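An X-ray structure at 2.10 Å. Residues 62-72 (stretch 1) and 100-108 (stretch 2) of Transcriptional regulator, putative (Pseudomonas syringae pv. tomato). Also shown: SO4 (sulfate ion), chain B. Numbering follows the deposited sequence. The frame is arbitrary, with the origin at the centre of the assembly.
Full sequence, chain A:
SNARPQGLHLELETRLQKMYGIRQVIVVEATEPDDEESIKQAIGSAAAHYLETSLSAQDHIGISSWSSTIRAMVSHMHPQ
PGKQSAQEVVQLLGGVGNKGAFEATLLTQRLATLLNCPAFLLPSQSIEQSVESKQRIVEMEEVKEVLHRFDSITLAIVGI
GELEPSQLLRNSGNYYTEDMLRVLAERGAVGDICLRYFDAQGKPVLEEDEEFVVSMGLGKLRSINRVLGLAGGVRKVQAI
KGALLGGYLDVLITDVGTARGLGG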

# COMPACT_ATOMS: atom_id res chain seq x y z
N GLY A 62 5.81 -6.81 1.15
CA GLY A 62 5.56 -6.11 2.41
C GLY A 62 4.21 -5.47 2.25
O GLY A 62 3.89 -5.01 1.17
N ILE A 63 3.38 -5.47 3.29
CA ILE A 63 2.09 -4.77 3.20
C ILE A 63 1.87 -3.83 4.40
O ILE A 63 2.23 -4.14 5.54
N SER A 64 1.24 -2.70 4.10
CA SER A 64 0.76 -1.77 5.12
C SER A 64 -0.52 -2.34 5.77
O SER A 64 -1.64 -2.05 5.33
N SER A 65 -0.37 -3.14 6.82
CA SER A 65 -1.51 -3.96 7.22
C SER A 65 -2.68 -3.20 7.86
O SER A 65 -3.78 -3.72 7.93
N TRP A 66 -2.46 -1.95 8.28
CA TRP A 66 -3.56 -1.13 8.83
C TRP A 66 -4.53 -0.55 7.78
O TRP A 66 -5.55 0.06 8.13
N SER A 67 -4.21 -0.73 6.50
CA SER A 67 -5.00 -0.17 5.42
C SER A 67 -6.29 -0.94 5.09
O SER A 67 -6.26 -2.15 4.88
N SER A 68 -7.43 -0.24 5.04
CA SER A 68 -8.71 -0.88 4.68
C SER A 68 -8.86 -1.14 3.21
O SER A 68 -9.62 -2.01 2.80
N THR A 69 -8.13 -0.39 2.40
CA THR A 69 -8.06 -0.64 0.96
C THR A 69 -7.30 -1.96 0.68
O THR A 69 -7.67 -2.71 -0.20
N ILE A 70 -6.25 -2.21 1.44
CA ILE A 70 -5.53 -3.49 1.37
C ILE A 70 -6.42 -4.61 1.93
O ILE A 70 -6.46 -5.71 1.36
N ARG A 71 -7.16 -4.32 3.01
CA ARG A 71 -8.20 -5.26 3.48
C ARG A 71 -9.19 -5.59 2.36
O ARG A 71 -9.53 -6.76 2.18
N ALA A 72 -9.66 -4.58 1.62
CA ALA A 72 -10.51 -4.82 0.46
C ALA A 72 -9.82 -5.73 -0.59
O ALA A 72 -10.43 -6.64 -1.14
N GLY A 100 -8.00 -3.85 16.08
CA GLY A 100 -7.16 -2.83 15.45
C GLY A 100 -5.79 -3.36 15.07
O GLY A 100 -5.56 -3.67 13.91
N ALA A 101 -4.88 -3.45 16.05
CA ALA A 101 -3.53 -3.99 15.86
C ALA A 101 -3.55 -5.48 15.52
O ALA A 101 -2.75 -5.96 14.69
N PHE A 102 -4.45 -6.20 16.20
CA PHE A 102 -4.66 -7.62 16.00
C PHE A 102 -5.22 -7.92 14.64
O PHE A 102 -4.79 -8.87 14.00
N GLU A 103 -6.18 -7.11 14.22
CA GLU A 103 -6.77 -7.19 12.89
C GLU A 103 -5.74 -6.95 11.80
O GLU A 103 -5.86 -7.51 10.71
N ALA A 104 -4.75 -6.10 12.09
CA ALA A 104 -3.66 -5.81 11.13
C ALA A 104 -2.71 -7.00 11.04
O ALA A 104 -2.22 -7.35 9.96
N THR A 105 -2.48 -7.65 12.18
CA THR A 105 -1.70 -8.89 12.22
C THR A 105 -2.39 -10.04 11.45
O THR A 105 -1.78 -10.68 10.59
N LEU A 106 -3.67 -10.26 11.76
CA LEU A 106 -4.48 -11.25 11.08
C LEU A 106 -4.56 -11.05 9.56
O LEU A 106 -4.63 -12.02 8.81
N LEU A 107 -4.57 -9.79 9.12
CA LEU A 107 -4.63 -9.49 7.69
C LEU A 107 -3.38 -9.92 6.94
O LEU A 107 -3.47 -10.47 5.84
N THR A 108 -2.23 -9.65 7.54
CA THR A 108 -0.93 -10.02 7.00
C THR A 108 -0.84 -11.53 6.88
O THR A 108 -0.36 -12.05 5.87

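A helix packed against another segment often presents small residues where the backbones come close and larger ones where the gap widens. The contact between residues 100-108 and residues 62-72 of this putative transcriptional regulator illustrates the principle. Together the two stretches bury 442 Å², and no clear hydrogen bond crosses between them, so the fit depends largely on shape.

The walk begins at Gly100, which has no side chain and offers its backbone to an aromatic ring: its C atom lies over one face of the Trp66 indole, 3.9 Å from Trp66 CH2. Trp66 starts sideways from its CA, but its m rotamer (chi1 -67°, chi2 69°) carries the ring end nearer to the helix. Ala101, in the helix, meets the same ring obliquely, with its CB 3.7 Å from Trp66 CZ2 and its CA 3.5 Å from that atom. Phe102 (t) points away and takes no part, while Glu103 (m) leaves sideways and makes no close contact.

Ala104 is the point of closest backbone approach, its CA 4.8 Å from the CA of Ser65. A methyl group is well suited to so narrow a space. It points toward stretch 1 and sits over the indole, Ala104 CB lying 3.8 Å from the centroid of the five-membered ring and only 14° off the ring normal, a CH-pi contact. The neighbouring Ser65 also points in, with chi1 between wells at 25°; its CB comes to 3.1 Å from Ala104 O and 3.9 Å from Ala104 CB.

The next two residues turn from the contact. Thr105 (m) points away and returns a weak hydrogen bond from its OG1 to Ala101 O, and Leu106 (t, p) is out of reach. Leu107 points toward stretch 1 and has the largest covered area of any residue here, 98 Å². In its t, p rotamer Leu107 CD2 lies 3.4 Å from Ser65 O and 4.2 Å from Ile70 CG2; Leu107 CD1 lies 3.9 Å from Arg71 CG, on the aliphatic part of that long side chain. Arg71 leaves its CA sideways in a t, t, m rotamer. Ile70 (m, t) points inward to meet Leu107.

Thr108 (m) closes the contact. Its OG1 donates to Ala104 O at 2.9 Å, and the same OG1 lies 3.2 Å from Ser65 CB. Ile63 (p, t) reaches in from the strand to place its CD1 4.0 Å from Thr108 CA.

A further set of polar contacts lies at the start of the stretch 1 helix. Ser67 (t) caps it, its OG accepting from Ile70 N at 3.3 Å, and also donates from OG to sulfate O3 at 2.6 Å. The ion, probably from the crystallisation liquor, further accepts from Ser68 N to O4 at 3.0 Å and from Thr69 OG1 to O2 at 2.8 Å.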

# COMPACT_ATOMS: atom_id res chain seq x y z
CB ILE A 63 0.83 -5.70 3.02
CG1 ILE A 63 0.54 -6.54 4.28
CG2 ILE A 63 0.91 -6.55 1.76
CD1 ILE A 63 -0.96 -7.03 4.38
CB SER A 64 0.43 -0.43 4.45
OG SER A 64 0.26 0.56 5.44
CB SER A 65 -1.07 -5.15 8.08
OG SER A 65 0.16 -4.85 8.72
CB TRP A 66 -3.01 -0.01 9.73
CG TRP A 66 -2.37 -0.52 11.00
CD1 TRP A 66 -1.20 -1.21 11.09
CD2 TRP A 66 -2.85 -0.37 12.35
NE1 TRP A 66 -0.92 -1.51 12.39
CE2 TRP A 66 -1.91 -1.00 13.20
CE3 TRP A 66 -3.98 0.22 12.92
CZ2 TRP A 66 -2.05 -1.05 14.59
CZ3 TRP A 66 -4.13 0.19 14.33
CH2 TRP A 66 -3.17 -0.45 15.14
CB SER A 67 -4.12 -0.02 4.18
OG SER A 67 -4.91 0.29 3.05
CB SER A 68 -9.92 -0.07 5.18
OG SER A 68 -9.54 1.26 5.41
CB THR A 69 -7.41 0.56 0.20
OG1 THR A 69 -7.99 1.78 0.67
CG2 THR A 69 -7.66 0.44 -1.28
CB ILE A 70 -4.18 -3.43 2.10
CG1 ILE A 70 -3.27 -2.40 1.41
CG2 ILE A 70 -3.51 -4.86 2.15
CD1 ILE A 70 -1.86 -2.23 2.05
CB ARG A 71 -8.93 -4.71 4.69
CG ARG A 71 -9.52 -5.77 5.63
CD ARG A 71 -10.09 -5.11 6.91
NE ARG A 71 -9.10 -4.19 7.51
CZ ARG A 71 -9.29 -2.89 7.74
NH1 ARG A 71 -8.32 -2.16 8.27
NH2 ARG A 71 -10.47 -2.31 7.45
CB ALA A 72 -10.97 -3.51 -0.17
CB ALA A 101 -2.66 -3.75 17.11
CB PHE A 102 -5.63 -8.19 17.03
CG PHE A 102 -5.64 -9.69 17.10
CD1 PHE A 102 -4.46 -10.42 16.90
CD2 PHE A 102 -6.81 -10.38 17.40
CE1 PHE A 102 -4.46 -11.80 16.97
CE2 PHE A 102 -6.81 -11.76 17.49
CZ PHE A 102 -5.64 -12.48 17.28
CB GLU A 103 -7.91 -6.19 12.74
CG GLU A 103 -9.00 -6.27 13.84
CD GLU A 103 -9.92 -7.49 13.70
OE1 GLU A 103 -9.66 -8.36 12.82
OE2 GLU A 103 -10.90 -7.57 14.48
CB ALA A 104 -2.91 -4.54 11.52
CB THR A 105 -1.38 -9.28 13.69
OG1 THR A 105 -0.48 -8.30 14.24
CG2 THR A 105 -0.71 -10.62 13.78
CB LEU A 106 -5.89 -11.18 11.65
CG LEU A 106 -6.96 -12.00 10.95
CD1 LEU A 106 -6.65 -13.47 11.16
CD2 LEU A 106 -8.32 -11.65 11.49
CB LEU A 107 -4.88 -8.00 7.47
CG LEU A 107 -5.07 -7.62 6.00
CD1 LEU A 107 -6.41 -8.19 5.56
CD2 LEU A 107 -5.09 -6.11 5.87
CB THR A 108 0.20 -9.55 7.94
OG1 THR A 108 0.00 -8.18 8.28
CG2 THR A 108 1.55 -9.68 7.29
S SO4 B . -6.81 3.32 3.93
O1 SO4 B . -6.73 4.77 4.11
O2 SO4 B . -8.04 2.92 3.27
O3 SO4 B . -5.70 2.81 3.17
O4 SO4 B . -6.88 2.69 5.25